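Local coordinates for protein phospho-furanose lactonase (Mycoplasma synoviae, PDB 3OVG) that hydrolyses phosphorylated furanose lactones, D-xylono-1,4-lactone-5-phosphate and L-arabino-1,4-lactone-5-phosphate, to the corresponding phosphosugar acids, using two zinc ions per subunit, at residues 200-205 with 340-345; 70-74 with 105-109; 57-61 with 295-300; 126-131 with 177-183. All coordinates share one frame. Residue numbers count along the deposited sequence, not the author numbering.

Contact 1: 200-205 with 340-345; sequences KHLIGF and KVSKEV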
loop_
_atom_site.group_PDB
_atom_site.type_symbol
_atom_site.label_atom_id
_atom_site.label_comp_id
_atom_site.label_asym_id
_atom_site.label_seq_id
_atom_site.Cartn_x
_atom_site.Cartn_y
_atom_site.Cartn_z
ATOM N N LYS A 200 -10.241 34.955 11.309
ATOM C CA LYS A 200 -9.656 35.888 12.277
ATOM C C LYS A 200 -8.231 36.257 11.929
ATOM O O LYS A 200 -7.811 37.404 12.095
ATOM C CB LYS A 200 -9.728 35.291 13.674
ATOM C CG LYS A 200 -11.173 35.219 14.171
ATOM C CD LYS A 200 -11.376 34.041 15.114
ATOM C CE LYS A 200 -11.266 34.413 16.569
ATOM N NZ LYS A 200 -11.820 33.305 17.455
ATOM N N HIS A 201 -7.475 35.291 11.418
ATOM C CA HIS A 201 -6.087 35.586 11.116
ATOM C C HIS A 201 -6.014 36.604 10.000
ATOM O O HIS A 201 -5.329 37.601 10.134
ATOM C CB HIS A 201 -5.272 34.315 10.800
ATOM C CG HIS A 201 -5.176 33.378 11.953
ATOM N ND1 HIS A 201 -5.041 32.013 11.805
ATOM C CD2 HIS A 201 -5.209 33.615 13.285
ATOM C CE1 HIS A 201 -5.001 31.451 12.998
ATOM N NE2 HIS A 201 -5.102 32.401 13.911
ATOM N N LEU A 202 -6.722 36.365 8.909
ATOM C CA LEU A 202 -6.644 37.252 7.753
ATOM C C LEU A 202 -7.003 38.660 8.170
ATOM O O LEU A 202 -6.330 39.609 7.795
ATOM C CB LEU A 202 -7.585 36.778 6.628
ATOM C CG LEU A 202 -7.098 35.532 5.912
ATOM C CD1 LEU A 202 -8.209 35.098 4.988
ATOM C CD2 LEU A 202 -5.818 35.834 5.130
ATOM N N ILE A 203 -8.085 38.776 8.931
ATOM C CA ILE A 203 -8.554 40.046 9.420
ATOM C C ILE A 203 -7.553 40.619 10.391
ATOM O O ILE A 203 -7.323 41.806 10.402
ATOM C CB ILE A 203 -9.917 39.884 10.120
ATOM C CG1 ILE A 203 -11.004 39.556 9.084
ATOM C CG2 ILE A 203 -10.227 41.135 10.922
ATOM C CD1 ILE A 203 -12.351 38.996 9.709
ATOM N N GLY A 204 -6.925 39.760 11.185
ATOM C CA GLY A 204 -5.863 40.206 12.069
ATOM C C GLY A 204 -4.661 40.802 11.335
ATOM O O GLY A 204 -3.983 41.692 11.862
ATOM N N PHE A 205 -4.360 40.301 10.141
ATOM C CA PHE A 205 -3.285 40.890 9.359
ATOM C C PHE A 205 -3.710 42.231 8.759
ATOM O O PHE A 205 -2.871 42.983 8.280
ATOM C CB PHE A 205 -2.826 39.967 8.238
ATOM C CG PHE A 205 -1.978 38.844 8.697
ATOM C CD1 PHE A 205 -0.707 39.086 9.200
ATOM C CD2 PHE A 205 -2.449 37.543 8.631
ATOM C CE1 PHE A 205 0.104 38.030 9.615
ATOM C CE2 PHE A 205 -1.663 36.479 9.048
ATOM C CZ PHE A 205 -0.380 36.715 9.550
ATOM N N LYS A 340 -0.809 47.433 12.652
ATOM C CA LYS A 340 -2.225 47.095 12.757
ATOM C C LYS A 340 -2.406 45.578 12.862
ATOM O O LYS A 340 -3.542 45.103 12.915
ATOM C CB LYS A 340 -3.050 47.623 11.571
ATOM C CG LYS A 340 -2.868 49.097 11.236
ATOM C CD LYS A 340 -3.244 49.986 12.391
ATOM C CE LYS A 340 -3.566 51.402 11.904
ATOM N NZ LYS A 340 -3.755 52.338 13.058
ATOM N N VAL A 341 -1.307 44.819 12.862
ATOM C CA VAL A 341 -1.435 43.371 13.004
ATOM C C VAL A 341 -1.843 43.066 14.452
ATOM O O VAL A 341 -1.248 43.578 15.403
ATOM C CB VAL A 341 -0.153 42.586 12.608
ATOM C CG1 VAL A 341 -0.341 41.103 12.907
ATOM C CG2 VAL A 341 0.205 42.772 11.107
ATOM N N SER A 342 -2.852 42.229 14.615
ATOM C CA SER A 342 -3.455 41.999 15.939
ATOM C C SER A 342 -2.528 41.247 16.870
ATOM O O SER A 342 -1.723 40.448 16.427
ATOM C CB SER A 342 -4.795 41.236 15.834
ATOM O OG SER A 342 -4.580 39.880 15.410
ATOM N N LYS A 343 -2.686 41.464 18.177
ATOM C CA LYS A 343 -1.870 40.765 19.171
ATOM C C LYS A 343 -1.978 39.253 19.001
ATOM O O LYS A 343 -0.988 38.525 19.099
ATOM C CB LYS A 343 -2.332 41.121 20.583
ATOM C CG LYS A 343 -2.032 42.545 21.014
ATOM C CD LYS A 343 -2.011 42.620 22.553
ATOM C CE LYS A 343 -1.307 43.885 23.078
ATOM N NZ LYS A 343 -2.085 45.146 22.823
ATOM N N GLU A 344 -3.203 38.783 18.794
ATOM C CA GLU A 344 -3.464 37.361 18.654
ATOM C C GLU A 344 -2.615 36.722 17.547
ATOM O O GLU A 344 -2.028 35.664 17.741
ATOM C CB GLU A 344 -4.954 37.115 18.413
ATOM C CG GLU A 344 -5.264 35.681 17.986
ATOM C CD GLU A 344 -6.689 35.224 18.306
ATOM O OE1 GLU A 344 -7.148 35.415 19.452
ATOM O OE2 GLU A 344 -7.334 34.644 17.406
ATOM N N VAL A 345 -2.556 37.366 16.387
ATOM C CA VAL A 345 -1.760 36.861 15.277
ATOM C C VAL A 345 -0.249 36.922 15.549
ATOM O O VAL A 345 0.486 36.001 15.222
ATOM C CB VAL A 345 -2.100 37.611 13.956
ATOM C CG1 VAL A 345 -1.082 37.276 12.877
ATOM C CG2 VAL A 345 -3.538 37.265 13.502
HETATM O O HOH W 1 -6.760 38.164 15.196
#
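Val345, in the first turn of the C-terminal helix 343-351, is the side chain on which this contact turns. In its t rotamer it sets CG1 over one face of the Phe205 ring, 3.8 Å from the ring centroid in a CH-pi contact, while CG2 lies 4.0 Å from His201 CD2 and 4.0 Å from Gly204 CA. Gly204 makes this closeness possible, because a beta carbon there would clash with both Val345 CG2 and Ser342 OG. Phe205 starts with its CA-to-CB bond directed away, yet its m rotamer brings the ring back beneath Val345, and CD1 also meets Val341 CG1 at 4.2 Å. Ser342, in the p rotamer, is the N-cap residue: its OG accepts a weak bond from Val345 N (3.4 Å) and lies 2.8 Å from a water that donates only weakly to Lys200 O. Its own amide donates to Gly204 O at 3.0 Å, and Val341 CA adds a CA-H...O contact to that same carbonyl at 3.3 Å. Thus the C-terminal end of one helix receives the start of another. Helix 195-205 rests Leu202 on Ile185 and Val187 of strand 185-190 and Phe205 on helix 165-181, leaving helix 343-351 in an outer layer, where Leu348 also touches His201.

Contact 2: 70-74 with 105-109; sequences DPPNV and KFYDK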
loop_
_atom_site.group_PDB
_atom_site.type_symbol
_atom_site.label_atom_id
_atom_site.label_comp_id
_atom_site.label_asym_id
_atom_site.label_seq_id
_atom_site.Cartn_x
_atom_site.Cartn_y
_atom_site.Cartn_z
ATOM N N ASP A 70 -6.810 27.502 -8.950
ATOM C CA ASP A 70 -5.545 26.778 -8.909
ATOM C C ASP A 70 -4.371 27.719 -8.610
ATOM O O ASP A 70 -4.064 28.597 -9.403
ATOM C CB ASP A 70 -5.329 26.106 -10.244
ATOM C CG ASP A 70 -6.622 25.472 -10.786
ATOM O OD1 ASP A 70 -7.345 26.162 -11.556
ATOM O OD2 ASP A 70 -6.891 24.302 -10.428
ATOM N N PRO A 71 -3.719 27.546 -7.458
ATOM C CA PRO A 71 -2.564 28.417 -7.220
ATOM C C PRO A 71 -1.439 27.958 -8.158
ATOM O O PRO A 71 -1.464 26.848 -8.672
ATOM C CB PRO A 71 -2.172 28.109 -5.772
ATOM C CG PRO A 71 -2.840 26.766 -5.426
ATOM C CD PRO A 71 -3.750 26.373 -6.569
ATOM N N PRO A 72 -0.441 28.809 -8.375
ATOM C CA PRO A 72 0.571 28.535 -9.416
ATOM C C PRO A 72 1.170 27.125 -9.359
ATOM O O PRO A 72 1.348 26.483 -10.393
ATOM C CB PRO A 72 1.685 29.550 -9.115
ATOM C CG PRO A 72 1.137 30.516 -8.127
ATOM C CD PRO A 72 -0.252 30.104 -7.709
ATOM N N ASN A 73 1.500 26.658 -8.155
ATOM C CA ASN A 73 2.304 25.441 -8.026
ATOM C C ASN A 73 1.476 24.167 -7.936
ATOM O O ASN A 73 2.034 23.094 -7.840
ATOM C CB ASN A 73 3.209 25.527 -6.808
ATOM C CG ASN A 73 4.144 26.737 -6.866
ATOM O OD1 ASN A 73 4.976 26.868 -7.780
ATOM N ND2 ASN A 73 4.005 27.615 -5.900
ATOM N N VAL A 74 0.157 24.296 -7.948
ATOM C CA VAL A 74 -0.694 23.119 -7.854
ATOM C C VAL A 74 -1.672 23.062 -9.044
ATOM O O VAL A 74 -2.812 23.469 -8.946
ATOM C CB VAL A 74 -1.373 23.057 -6.474
ATOM C CG1 VAL A 74 -2.250 21.807 -6.334
ATOM C CG2 VAL A 74 -0.299 23.028 -5.401
ATOM N N LYS A 105 0.424 20.615 2.744
ATOM C CA LYS A 105 0.654 19.246 2.311
ATOM C C LYS A 105 1.212 19.201 0.899
ATOM O O LYS A 105 1.930 18.258 0.552
ATOM C CB LYS A 105 -0.663 18.443 2.315
ATOM C CG LYS A 105 -0.461 16.931 2.080
ATOM C CD LYS A 105 -1.820 16.174 1.901
ATOM C CE LYS A 105 -1.585 14.653 1.841
ATOM N NZ LYS A 105 -2.779 13.838 2.236
ATOM N N PHE A 106 0.851 20.191 0.082
ATOM C CA PHE A 106 1.278 20.242 -1.322
ATOM C C PHE A 106 2.599 20.969 -1.572
ATOM O O PHE A 106 2.953 21.212 -2.720
ATOM C CB PHE A 106 0.190 20.849 -2.206
ATOM C CG PHE A 106 -1.051 20.024 -2.270
ATOM C CD1 PHE A 106 -0.974 18.642 -2.279
ATOM C CD2 PHE A 106 -2.296 20.619 -2.324
ATOM C CE1 PHE A 106 -2.123 17.865 -2.344
ATOM C CE2 PHE A 106 -3.446 19.852 -2.401
ATOM C CZ PHE A 106 -3.361 18.465 -2.408
ATOM N N TYR A 107 3.318 21.301 -0.502
ATOM C CA TYR A 107 4.627 21.941 -0.616
ATOM C C TYR A 107 5.664 21.248 0.272
ATOM O O TYR A 107 5.449 21.053 1.468
ATOM C CB TYR A 107 4.542 23.420 -0.210
ATOM C CG TYR A 107 3.558 24.171 -1.058
ATOM C CD1 TYR A 107 2.238 24.218 -0.692
ATOM C CD2 TYR A 107 3.943 24.770 -2.251
ATOM C CE1 TYR A 107 1.332 24.858 -1.450
ATOM C CE2 TYR A 107 3.030 25.416 -3.045
ATOM C CZ TYR A 107 1.715 25.464 -2.617
ATOM O OH TYR A 107 0.730 26.099 -3.337
ATOM N N ASP A 108 6.806 20.908 -0.295
ATOM C CA ASP A 108 7.879 20.336 0.510
ATOM C C ASP A 108 8.218 21.224 1.712
ATOM O O ASP A 108 8.688 22.345 1.532
ATOM C CB ASP A 108 9.129 20.178 -0.350
ATOM C CG ASP A 108 10.178 19.375 0.348
ATOM O OD1 ASP A 108 10.684 19.846 1.385
ATOM O OD2 ASP A 108 10.452 18.254 -0.124
ATOM N N LYS A 109 8.023 20.734 2.933
ATOM C CA LYS A 109 8.191 21.594 4.103
ATOM C C LYS A 109 9.629 21.961 4.393
ATOM O O LYS A 109 9.886 22.843 5.192
ATOM C CB LYS A 109 7.607 20.972 5.361
ATOM C CG LYS A 109 8.452 19.860 5.931
ATOM C CD LYS A 109 7.906 19.382 7.298
ATOM C CE LYS A 109 8.068 17.883 7.446
ATOM N NZ LYS A 109 8.289 17.513 8.882
HETATM O O HOH W 2 1.433 27.922 -5.310
#
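Asp70 lies early in the loop that follows strand 63-68, and although it does not reach 105-109, its OD2 is hydrogen-bonded to ND1 of His28, a zinc ligand. Pro71 directs its ring across the gap, with CG 4.2 Å from Tyr107 OH. It is also the first residue of a type I beta turn, closed by Val74 N donating to Pro71 O at 3.1 Å, with Pro72 at the first corner. At the second corner, Asn73 uses its backbone amide to donate to a water 3.1 Å from Asn73 N; this water lies 2.8 Å from Tyr107 OH and hydrogen-bonds to it, bridging the two loops. The phenol oxygen is further held by the backbone N of His102. Val74, at the end of the turn, supplies the apolar part of the contact: its CG2 packs 3.9 Å from Phe106 CB and 4.2 Å from Tyr107 CZ. Pro35 touches both Val74 and Phe106. Phe106 comes within about 6 Å, side chain to side chain, of the zinc ligand His188, and about 7 Å from a bound zinc. Two loops following neighbouring parallel strands, packed together beside the metal centre, are the arrangement expected at the catalytic mouth of an amidohydrolase TIM barrel.

Contact 3: 57-61 with 295-300; sequences EFIDR and LAYLFD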
loop_
_atom_site.group_PDB
_atom_site.type_symbol
_atom_site.label_atom_id
_atom_site.label_comp_id
_atom_site.label_asym_id
_atom_site.label_seq_id
_atom_site.Cartn_x
_atom_site.Cartn_y
_atom_site.Cartn_z
ATOM N N GLU A 57 -22.220 24.681 -21.486
ATOM C CA GLU A 57 -23.427 24.236 -20.784
ATOM C C GLU A 57 -23.780 25.155 -19.599
ATOM O O GLU A 57 -24.952 25.478 -19.337
ATOM C CB GLU A 57 -23.286 22.787 -20.325
ATOM C CG GLU A 57 -23.367 21.838 -21.491
ATOM C CD GLU A 57 -23.147 20.389 -21.111
ATOM O OE1 GLU A 57 -23.392 20.005 -19.942
ATOM O OE2 GLU A 57 -22.703 19.624 -22.007
ATOM N N PHE A 58 -22.754 25.557 -18.867
ATOM C CA PHE A 58 -22.928 26.476 -17.752
ATOM C C PHE A 58 -23.529 27.801 -18.225
ATOM O O PHE A 58 -24.397 28.353 -17.575
ATOM C CB PHE A 58 -21.562 26.680 -17.085
ATOM C CG PHE A 58 -21.521 27.733 -16.000
ATOM C CD1 PHE A 58 -22.040 27.471 -14.746
ATOM C CD2 PHE A 58 -20.892 28.946 -16.220
ATOM C CE1 PHE A 58 -21.955 28.384 -13.728
ATOM C CE2 PHE A 58 -20.811 29.899 -15.200
ATOM C CZ PHE A 58 -21.351 29.623 -13.949
ATOM N N ILE A 59 -23.041 28.313 -19.350
ATOM C CA ILE A 59 -23.564 29.552 -19.923
ATOM C C ILE A 59 -24.995 29.304 -20.435
ATOM O O ILE A 59 -25.925 30.079 -20.136
ATOM C CB ILE A 59 -22.584 30.119 -20.998
ATOM C CG1 ILE A 59 -21.321 30.670 -20.321
ATOM C CG2 ILE A 59 -23.235 31.198 -21.860
ATOM C CD1 ILE A 59 -20.118 30.859 -21.252
ATOM N N ASP A 60 -25.190 28.192 -21.142
ATOM C CA ASP A 60 -26.528 27.795 -21.571
ATOM C C ASP A 60 -27.547 27.918 -20.433
ATOM O O ASP A 60 -28.680 28.363 -20.641
ATOM C CB ASP A 60 -26.511 26.362 -22.104
ATOM C CG ASP A 60 -27.918 25.830 -22.410
ATOM O OD1 ASP A 60 -28.530 25.242 -21.498
ATOM O OD2 ASP A 60 -28.416 26.005 -23.548
ATOM N N ARG A 61 -27.151 27.549 -19.218
ATOM C CA ARG A 61 -28.108 27.565 -18.101
ATOM C C ARG A 61 -28.195 28.942 -17.475
ATOM O O ARG A 61 -28.982 29.149 -16.561
ATOM C CB ARG A 61 -27.729 26.546 -17.005
ATOM C CG ARG A 61 -27.692 25.084 -17.449
ATOM C CD ARG A 61 -29.055 24.571 -17.888
ATOM N NE ARG A 61 -29.048 23.117 -18.010
ATOM C CZ ARG A 61 -28.367 22.448 -18.942
ATOM N NH1 ARG A 61 -27.630 23.106 -19.831
ATOM N NH2 ARG A 61 -28.414 21.120 -18.988
ATOM N N LEU A 295 -21.224 20.913 -14.298
ATOM C CA LEU A 295 -21.665 22.275 -13.994
ATOM C C LEU A 295 -23.190 22.451 -14.180
ATOM O O LEU A 295 -23.813 23.145 -13.393
ATOM C CB LEU A 295 -20.852 23.307 -14.807
ATOM C CG LEU A 295 -19.423 23.711 -14.358
ATOM C CD1 LEU A 295 -18.630 22.570 -13.787
ATOM C CD2 LEU A 295 -18.598 24.441 -15.459
ATOM N N ALA A 296 -23.804 21.797 -15.168
ATOM C CA ALA A 296 -25.233 22.003 -15.404
ATOM C C ALA A 296 -26.079 21.519 -14.224
ATOM O O ALA A 296 -27.188 22.018 -13.992
ATOM C CB ALA A 296 -25.694 21.339 -16.723
ATOM N N TYR A 297 -25.556 20.535 -13.500
ATOM C CA TYR A 297 -26.207 19.988 -12.299
ATOM C C TYR A 297 -26.598 21.083 -11.300
ATOM O O TYR A 297 -27.633 20.965 -10.608
ATOM C CB TYR A 297 -25.281 18.996 -11.602
ATOM C CG TYR A 297 -25.894 18.206 -10.432
ATOM C CD1 TYR A 297 -25.691 18.617 -9.128
ATOM C CD2 TYR A 297 -26.619 17.020 -10.642
ATOM C CE1 TYR A 297 -26.209 17.899 -8.052
ATOM C CE2 TYR A 297 -27.148 16.294 -9.572
ATOM C CZ TYR A 297 -26.942 16.757 -8.274
ATOM O OH TYR A 297 -27.417 16.089 -7.175
ATOM N N LEU A 298 -25.775 22.138 -11.215
ATOM C CA LEU A 298 -26.064 23.243 -10.310
ATOM C C LEU A 298 -27.491 23.753 -10.561
ATOM O O LEU A 298 -28.284 23.888 -9.634
ATOM C CB LEU A 298 -25.045 24.384 -10.469
ATOM C CG LEU A 298 -25.396 25.623 -9.631
ATOM C CD1 LEU A 298 -25.361 25.258 -8.159
ATOM C CD2 LEU A 298 -24.485 26.805 -9.902
ATOM N N PHE A 299 -27.803 23.982 -11.835
ATOM C CA PHE A 299 -29.052 24.590 -12.271
ATOM C C PHE A 299 -30.169 23.557 -12.399
ATOM O O PHE A 299 -31.301 23.817 -12.002
ATOM C CB PHE A 299 -28.827 25.275 -13.618
ATOM C CG PHE A 299 -27.785 26.356 -13.574
ATOM C CD1 PHE A 299 -28.120 27.642 -13.178
ATOM C CD2 PHE A 299 -26.465 26.085 -13.884
ATOM C CE1 PHE A 299 -27.176 28.627 -13.151
ATOM C CE2 PHE A 299 -25.516 27.086 -13.837
ATOM C CZ PHE A 299 -25.871 28.345 -13.466
ATOM N N ASP A 300 -29.839 22.391 -12.940
ATOM C CA ASP A 300 -30.842 21.363 -13.208
ATOM C C ASP A 300 -31.374 20.671 -11.955
ATOM O O ASP A 300 -32.493 20.177 -11.950
ATOM C CB ASP A 300 -30.247 20.287 -14.105
ATOM C CG ASP A 300 -29.929 20.788 -15.492
ATOM O OD1 ASP A 300 -30.383 21.901 -15.861
ATOM O OD2 ASP A 300 -29.210 20.052 -16.211
HETATM O O HOH W 3 -22.623 20.081 -17.200
#
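On the outside of the TIM barrel, the end of helix 48-60, with Arg61 just beyond it, meets the start of helix 296-309 through a salt-bridge network above an apolar base. Arg61 grips Asp300 with two hydrogen bonds, NE to OD1 at 2.8 Å and NH2 to OD2 at 3.1 Å, so both carboxylate oxygens are engaged; the remaining nitrogen, Arg61 NH1, forms a salt bridge with Asp60 OD1 at 2.9 Å. Glu57 is likewise paired at both oxygens. Its OE1 accepts from a water at 2.8 Å, which in turn accepts from Ala296 N at 2.9 Å, near the start of its helix, while OE2 forms a salt bridge with Arg282 and a hydrogen bond with Asn283. Leu295 N is satisfied by Glu54 on helix 48-60. Below these polar groups, Phe58 lays CB 4.1 Å from Leu295 CD2 and its ring obliquely beside Phe299, both Phe58 and Leu295 also resting on Ile66 of strand 63-68. Over one face of the Phe299 ring sits Arg61 CB, 3.7 Å from the centroid in a CH-pi contact.

Contact 4: 126-131 with 177-183; sequences CVAEIE and TSILTGC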
loop_
_atom_site.group_PDB
_atom_site.type_symbol
_atom_site.label_atom_id
_atom_site.label_comp_id
_atom_site.label_asym_id
_atom_site.label_seq_id
_atom_site.Cartn_x
_atom_site.Cartn_y
_atom_site.Cartn_z
ATOM N N CYS A 126 3.542 37.428 -5.626
ATOM C CA CYS A 126 2.088 37.281 -5.786
ATOM C C CYS A 126 1.497 38.573 -6.294
ATOM O O CYS A 126 0.668 38.558 -7.212
ATOM C CB CYS A 126 1.381 36.794 -4.507
ATOM S SG CYS A 126 1.918 35.151 -4.020
ATOM N N VAL A 127 1.920 39.693 -5.718
ATOM C CA VAL A 127 1.545 40.998 -6.284
ATOM C C VAL A 127 1.826 41.113 -7.793
ATOM O O VAL A 127 0.977 41.593 -8.538
ATOM C CB VAL A 127 2.223 42.185 -5.580
ATOM C CG1 VAL A 127 1.741 43.496 -6.211
ATOM C CG2 VAL A 127 1.885 42.193 -4.095
ATOM N N ALA A 128 3.001 40.667 -8.234
ATOM C CA ALA A 128 3.354 40.696 -9.656
ATOM C C ALA A 128 2.309 39.954 -10.480
ATOM O O ALA A 128 1.974 40.361 -11.592
ATOM C CB ALA A 128 4.758 40.072 -9.884
ATOM N N GLU A 129 1.789 38.847 -9.954
ATOM C CA GLU A 129 0.806 38.089 -10.729
ATOM C C GLU A 129 -0.519 38.842 -10.852
ATOM O O GLU A 129 -1.176 38.765 -11.879
ATOM C CB GLU A 129 0.574 36.697 -10.148
ATOM C CG GLU A 129 1.787 35.781 -10.276
ATOM C CD GLU A 129 1.404 34.332 -10.571
ATOM O OE1 GLU A 129 0.640 33.695 -9.778
ATOM O OE2 GLU A 129 1.879 33.844 -11.609
ATOM N N ILE A 130 -0.911 39.535 -9.791
ATOM C CA ILE A 130 -2.124 40.363 -9.785
ATOM C C ILE A 130 -1.956 41.632 -10.679
ATOM O O ILE A 130 -2.866 42.018 -11.410
ATOM C CB ILE A 130 -2.477 40.790 -8.333
ATOM C CG1 ILE A 130 -2.776 39.579 -7.429
ATOM C CG2 ILE A 130 -3.663 41.723 -8.311
ATOM C CD1 ILE A 130 -4.123 38.870 -7.747
ATOM N N GLU A 131 -0.775 42.259 -10.635
ATOM C CA GLU A 131 -0.577 43.577 -11.247
ATOM C C GLU A 131 0.256 43.621 -12.537
ATOM O O GLU A 131 0.119 44.558 -13.318
ATOM C CB GLU A 131 -0.048 44.609 -10.209
ATOM C CG GLU A 131 -1.025 44.795 -9.029
ATOM C CD GLU A 131 -0.678 45.950 -8.102
ATOM O OE1 GLU A 131 0.536 46.268 -7.911
ATOM O OE2 GLU A 131 -1.647 46.503 -7.530
ATOM N N THR A 177 -0.995 40.741 0.068
ATOM C CA THR A 177 -1.252 40.925 -1.365
ATOM C C THR A 177 -2.616 41.560 -1.561
ATOM O O THR A 177 -2.802 42.443 -2.417
ATOM C CB THR A 177 -1.202 39.564 -2.085
ATOM O OG1 THR A 177 0.082 38.984 -1.856
ATOM C CG2 THR A 177 -1.394 39.701 -3.610
ATOM N N SER A 178 -3.585 41.121 -0.768
ATOM C CA SER A 178 -4.944 41.639 -0.910
ATOM C C SER A 178 -4.963 43.127 -0.469
ATOM O O SER A 178 -5.487 44.006 -1.147
ATOM C CB SER A 178 -5.927 40.808 -0.071
ATOM O OG SER A 178 -7.216 41.404 -0.072
ATOM N N ILE A 179 -4.351 43.408 0.660
ATOM C CA ILE A 179 -4.260 44.784 1.129
ATOM C C ILE A 179 -3.555 45.671 0.114
ATOM O O ILE A 179 -4.023 46.767 -0.195
ATOM C CB ILE A 179 -3.522 44.821 2.459
ATOM C CG1 ILE A 179 -4.457 44.297 3.563
ATOM C CG2 ILE A 179 -2.962 46.246 2.754
ATOM C CD1 ILE A 179 -3.688 43.811 4.767
ATOM N N LEU A 180 -2.438 45.190 -0.421
ATOM C CA LEU A 180 -1.639 45.994 -1.332
ATOM C C LEU A 180 -2.297 46.215 -2.702
ATOM O O LEU A 180 -2.125 47.291 -3.291
ATOM C CB LEU A 180 -0.247 45.380 -1.523
ATOM C CG LEU A 180 0.691 45.367 -0.312
ATOM C CD1 LEU A 180 1.907 44.473 -0.649
ATOM C CD2 LEU A 180 1.133 46.801 0.117
ATOM N N THR A 181 -3.023 45.205 -3.214
ATOM C CA THR A 181 -3.550 45.251 -4.596
ATOM C C THR A 181 -5.059 45.488 -4.636
ATOM O O THR A 181 -5.606 45.860 -5.671
ATOM C CB THR A 181 -3.316 43.925 -5.398
ATOM O OG1 THR A 181 -4.011 42.841 -4.760
ATOM C CG2 THR A 181 -1.847 43.594 -5.534
ATOM N N GLY A 182 -5.712 45.259 -3.501
ATOM C CA GLY A 182 -7.163 45.308 -3.414
ATOM C C GLY A 182 -7.838 43.998 -3.798
ATOM O O GLY A 182 -9.072 43.932 -3.803
ATOM N N CYS A 183 -7.055 42.954 -4.127
ATOM C CA CYS A 183 -7.671 41.722 -4.669
ATOM C C CYS A 183 -8.463 40.870 -3.646
ATOM O O CYS A 183 -8.183 40.895 -2.443
ATOM C CB CYS A 183 -6.626 40.850 -5.368
ATOM S SG CYS A 183 -5.501 39.966 -4.251
HETATM O O HOH W 4 -4.421 45.866 -8.143
#
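Thr177, on the last turns of helix 165-181, directs its side chain at helix 119-131: CG2 lies 3.9 Å from Val127 N and 4.1 Å from Ile130 CG1, and OG1 comes 3.7 Å from Cys126 CB. That hydroxyl is spent within its own helix, bonded to Val173 O. Ser178 faces away and ties down the chain beyond the helix, its OG donating to Cys183 O at 2.6 Å. One turn after Thr177, Leu180 adds CD1 at 4.1 Å from Val127 CG2. The two short axes cross at -43° and approach to 10.0 Å, the packing of outer helices in a TIM barrel, where helix 165-181 leads into the barrel strand 185-190. Thr181 fits between Val127 and Ile130, with CG2 3.7 Å from Val127 CG1 and CB 3.7 Å from Ile130 CG2. Its OG1 donates to Thr177 O at 2.7 Å and also accepts from Cys183 N at 3.1 Å; this second bond makes an ST turn at the C-terminal end of the helix. A water donates both to Thr181 O (2.7 Å) and to Glu131 OE2 (2.9 Å), the latter oxygen also salt-bridged to Lys333. Gly182 leaves the helix with positive phi (85°), a backbone geometry in which a beta carbon would be jammed against the preceding carbonyl oxygen. Cys183 then turns back inward, SG reaching 3.9 Å from Ile130 CD1.

Contact 3 joins residues from near both ends of the barrel sequence, and contacts 2 and 4 fall, in that order, within the chain between its segments; contact 1 crosses it, running from helix 195-205 to the C-terminal helix. Contacts 2 and 4 lie with centres about 19 Å apart and touch where Pro72 CG meets Glu129 OE1 at 3.6 Å. Contact 4 in turn reaches contact 1, Ile179 CD1 lying 3.7 Å from Phe205 O, so the three form a continuous series. Contact 3 lies across the centre of the chain from them, about 39 Å from contact 1 between centres. Contact 2 neighbours the zinc site, whereas contacts 1 and 4 pack the outer helices away from it.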